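Local coordinates for adenylyltransferase thiF (Escherichia coli, PDB 1ZUD), which catalyses the ATP-dependent adenylation of the C-terminal glycine carboxyl group of the sulfur carrier protein ThiS, a step in thiamin biosynthesis, at the interface of chains A and B. Residues are numbered along the deposited sequence; one frame, centred on the assembly and turned at random. Chains: chain A/B, Adenylyltransferase thiF.

Contact 1: the interface of chains A and B. Residues chain A 154, 190, 192-193, 222, 224; chain B 203, 207.
B:Leu203, in helix 191-210 of chain B, pushes its isobutyl group into an apolar pocket of chain A, and B:Lys207, one turn further along, adds a polar tie above it. The patch belongs to the ThiF homodimer interface. In the apolar part the two methyls of B:Leu203 face mainly different residues, with CG2 of A:Val193 near both. CD1 points at A:Phe222, whose side chain comes from the opposite direction and presents CZ at 3.8 Å from that CD1. With CG anti to the backbone N (chi1 179°), this phenyl ring reaches away from strand 218-223 toward the leucine, while the backbone N of A:Gly224 lies over the centre of one of its faces. The other methyl, CD2, rests 3.9 Å from CG1 of A:Val190, the two side chains crossing at about a right angle. At the base of the leucine, CG of the A:Pro192 ring packs 3.7 Å from CA of B:Leu203, so the start of the chain A helix packs against the backbone of the partner helix. A:Phe154 links the apolar and polar parts: its CE1 lies 4.0 Å from CG of B:Lys207, the two side chains running past each other in opposite directions, and CG2 of A:Val190 sits toward the rim of one ring face. The same CE1 comes within 4.1 Å of CD2 of B:Leu203, where the side chains cross obliquely.

The polar part is a hydrogen bond from the lysine side-chain amino group to the main-chain carbonyl of A:Gly224. A bend at chi3 (-63°) turns the end of the lysine toward this oxygen, and the donor is tilted modestly from the carbonyl plane. A methionine in place of B:Lys207 would probably leave the A:Gly224 carbonyl without this donor and weaken the hold on the loop after strand 218-223. The bond spans 2.8 Å from B:Lys207 NZ to A:Gly224 O, with a C=O...N angle of 157°.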
# COMPACT_ATOMS: atom_id res chain seq x y z
N PHE A 154 2.58 -12.03 -6.24
CA PHE A 154 2.57 -11.35 -4.95
C PHE A 154 3.61 -10.25 -4.91
O PHE A 154 3.82 -9.66 -3.84
CB PHE A 154 2.88 -12.34 -3.81
CG PHE A 154 1.69 -13.17 -3.38
CD1 PHE A 154 0.81 -12.70 -2.41
CD2 PHE A 154 1.43 -14.41 -4.00
CE1 PHE A 154 -0.34 -13.44 -2.06
CE2 PHE A 154 0.29 -15.16 -3.65
CZ PHE A 154 -0.59 -14.68 -2.68
N VAL A 190 -2.48 -11.11 -7.48
CA VAL A 190 -3.41 -10.92 -6.35
C VAL A 190 -3.91 -9.47 -6.44
O VAL A 190 -3.10 -8.57 -6.57
CB VAL A 190 -2.63 -11.11 -5.06
CG1 VAL A 190 -3.48 -10.69 -3.86
CG2 VAL A 190 -2.14 -12.58 -5.01
N PRO A 192 -5.10 -7.11 -4.26
CA PRO A 192 -4.53 -6.05 -3.43
C PRO A 192 -3.04 -5.80 -3.63
O PRO A 192 -2.53 -4.74 -3.24
CB PRO A 192 -4.94 -6.44 -1.97
CG PRO A 192 -5.50 -7.83 -2.04
CD PRO A 192 -5.90 -8.10 -3.50
N VAL A 193 -2.31 -6.73 -4.25
CA VAL A 193 -0.89 -6.39 -4.46
C VAL A 193 -0.79 -5.35 -5.60
O VAL A 193 -0.09 -4.30 -5.50
CB VAL A 193 -0.06 -7.62 -4.88
CG1 VAL A 193 1.32 -7.17 -5.29
CG2 VAL A 193 0.01 -8.69 -3.71
N PHE A 222 8.35 -4.74 -3.41
CA PHE A 222 7.42 -5.31 -2.46
C PHE A 222 7.19 -6.81 -2.69
O PHE A 222 6.89 -7.25 -3.82
CB PHE A 222 6.05 -4.58 -2.54
CG PHE A 222 4.99 -5.15 -1.56
CD1 PHE A 222 5.27 -5.33 -0.22
CD2 PHE A 222 3.69 -5.41 -2.01
CE1 PHE A 222 4.25 -5.76 0.69
CE2 PHE A 222 2.66 -5.84 -1.13
CZ PHE A 222 2.93 -6.02 0.21
N GLY A 224 4.65 -9.27 -1.34
CA GLY A 224 3.41 -9.37 -0.56
C GLY A 224 3.24 -10.67 0.23
O GLY A 224 2.34 -10.77 1.04
N LEU B 203 -5.15 -7.79 1.58
CA LEU B 203 -4.09 -8.71 1.23
C LEU B 203 -3.87 -9.73 2.39
O LEU B 203 -3.77 -10.93 2.15
CB LEU B 203 -2.75 -7.96 1.04
CG LEU B 203 -1.77 -8.46 -0.07
CD1 LEU B 203 -0.35 -8.02 0.32
CD2 LEU B 203 -1.83 -9.95 -0.42
N LYS B 207 -4.51 -13.94 2.29
CA LYS B 207 -3.46 -14.90 2.64
C LYS B 207 -3.93 -15.80 3.79
O LYS B 207 -3.72 -17.04 3.75
CB LYS B 207 -2.14 -14.19 3.01
CG LYS B 207 -1.45 -13.55 1.78
CD LYS B 207 -0.06 -12.99 2.13
CE LYS B 207 -0.19 -11.86 3.16
NZ LYS B 207 1.15 -11.32 3.51

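Contact 2: the interface of chains A and B. Residues chain A 199-200, 202-203, 206; chain B 190, 192-193, 196.
A:Thr199 and B:Val196 meet through their methyl groups where the two copies of helix 191-210 run antiparallel, a helix-to-helix core of the ThiF homodimer. This is the tight part of the patch: CG2 of A:Thr199 stands 3.5 Å from CG1 of B:Val196, closer than usual for two methyls. The threonine reaches across with CG2 because that branch is anti to the backbone N, with OG1 beside the N (chi1 -57°) and directed away from the valine. The same CG2 also lies 3.6 Å from CA of B:Pro192. A:Leu200 approaches B:Val196 at about a right angle, its CD2 coming 3.8 Å from the same CG1, so that one valine branch is gripped by both neighbouring side chains.

In the middle, the pyrrolidine ring of B:Pro192 fits between A:Thr199 and A:Ile206. A:Ile206 reaches toward it tip to tip, CD1 ending 3.6 Å from CG of the proline, and A:Leu203 lays its CB 3.8 Å from the proline CB. The close packing continues along A:Leu203, whose CG is anti to the backbone N (chi1 172°): its CD1 lies 3.8 Å from CG1 of B:Val190, the side chains crossing roughly perpendicularly, and equally near CG2 of B:Val193.

Beyond these the packing relaxes. A:Ala202 touches the patch lightly and loses almost no surface to the partner, and the second methyl of A:Leu203 makes a looser approach to B:Val193. That last pair, A:Leu203 CD2 and B:Val193 CG2, is separated by 4.0 Å.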
# COMPACT_ATOMS: atom_id res chain seq x y z
N THR A 199 -2.00 2.52 -5.86
CA THR A 199 -2.35 3.53 -4.85
C THR A 199 -1.10 4.30 -4.46
O THR A 199 -1.15 5.52 -4.25
CB THR A 199 -3.00 2.88 -3.61
OG1 THR A 199 -4.16 2.15 -4.03
CG2 THR A 199 -3.43 3.94 -2.60
N LEU A 200 0.03 3.59 -4.36
CA LEU A 200 1.29 4.27 -4.03
C LEU A 200 1.71 5.20 -5.19
O LEU A 200 2.36 6.21 -4.98
CB LEU A 200 2.38 3.25 -3.73
CG LEU A 200 2.13 2.64 -2.32
CD1 LEU A 200 3.05 1.41 -2.14
CD2 LEU A 200 2.48 3.67 -1.26
N ALA A 202 -0.35 6.95 -6.85
CA ALA A 202 -1.15 8.15 -6.61
C ALA A 202 -0.51 8.97 -5.48
O ALA A 202 -0.46 10.19 -5.52
CB ALA A 202 -2.63 7.80 -6.22
N LEU A 203 -0.08 8.29 -4.44
CA LEU A 203 0.55 9.02 -3.35
C LEU A 203 1.78 9.78 -3.87
O LEU A 203 2.00 10.94 -3.50
CB LEU A 203 0.99 8.02 -2.25
CG LEU A 203 1.85 8.64 -1.12
CD1 LEU A 203 1.03 9.75 -0.38
CD2 LEU A 203 2.23 7.56 -0.11
N ILE A 206 0.72 12.96 -5.73
CA ILE A 206 0.22 14.04 -4.89
C ILE A 206 1.35 14.80 -4.26
O ILE A 206 1.31 16.03 -4.17
CB ILE A 206 -0.76 13.48 -3.78
CG1 ILE A 206 -2.07 13.05 -4.46
CG2 ILE A 206 -0.95 14.50 -2.62
CD1 ILE A 206 -2.98 12.11 -3.60
N VAL B 190 -4.03 11.85 4.08
CA VAL B 190 -3.82 11.72 2.64
C VAL B 190 -4.56 10.46 2.19
O VAL B 190 -4.42 9.37 2.79
CB VAL B 190 -2.30 11.61 2.35
CG1 VAL B 190 -2.05 11.49 0.87
CG2 VAL B 190 -1.59 12.87 2.91
N PRO B 192 -4.46 8.26 -0.43
CA PRO B 192 -3.72 7.03 -0.73
C PRO B 192 -2.97 6.46 0.46
O PRO B 192 -2.59 5.33 0.43
CB PRO B 192 -2.76 7.44 -1.84
CG PRO B 192 -3.33 8.71 -2.43
CD PRO B 192 -4.05 9.39 -1.30
N VAL B 193 -2.70 7.23 1.50
CA VAL B 193 -2.02 6.59 2.64
C VAL B 193 -3.01 5.68 3.39
O VAL B 193 -2.72 4.51 3.69
CB VAL B 193 -1.43 7.64 3.62
CG1 VAL B 193 -0.85 6.91 4.86
CG2 VAL B 193 -0.32 8.45 2.90
N VAL B 196 -3.68 2.71 1.15
CA VAL B 196 -2.76 1.61 1.08
C VAL B 196 -2.88 0.69 2.31
O VAL B 196 -2.80 -0.53 2.17
CB VAL B 196 -1.26 2.01 0.93
CG1 VAL B 196 -1.06 2.82 -0.33
CG2 VAL B 196 -0.75 2.70 2.13

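The centres of contact 1 and contact 2 lie about 16 Å apart along one homodimer interface, and both are built on helix 191-210. Residues 190, 192, 193 and 203 serve in each, with the chains exchanged, as the two-fold symmetry requires. The leucine at 203 is turned differently in the two copies, so the repeats are not identical in side-chain detail. Contact 2 extends the pattern toward the middle of the antiparallel helix pair, whereas contact 1 carries it outward to the sheet and its neighbouring loops. Together with their symmetry twins they probably tie the helix pair to the body of each subunit.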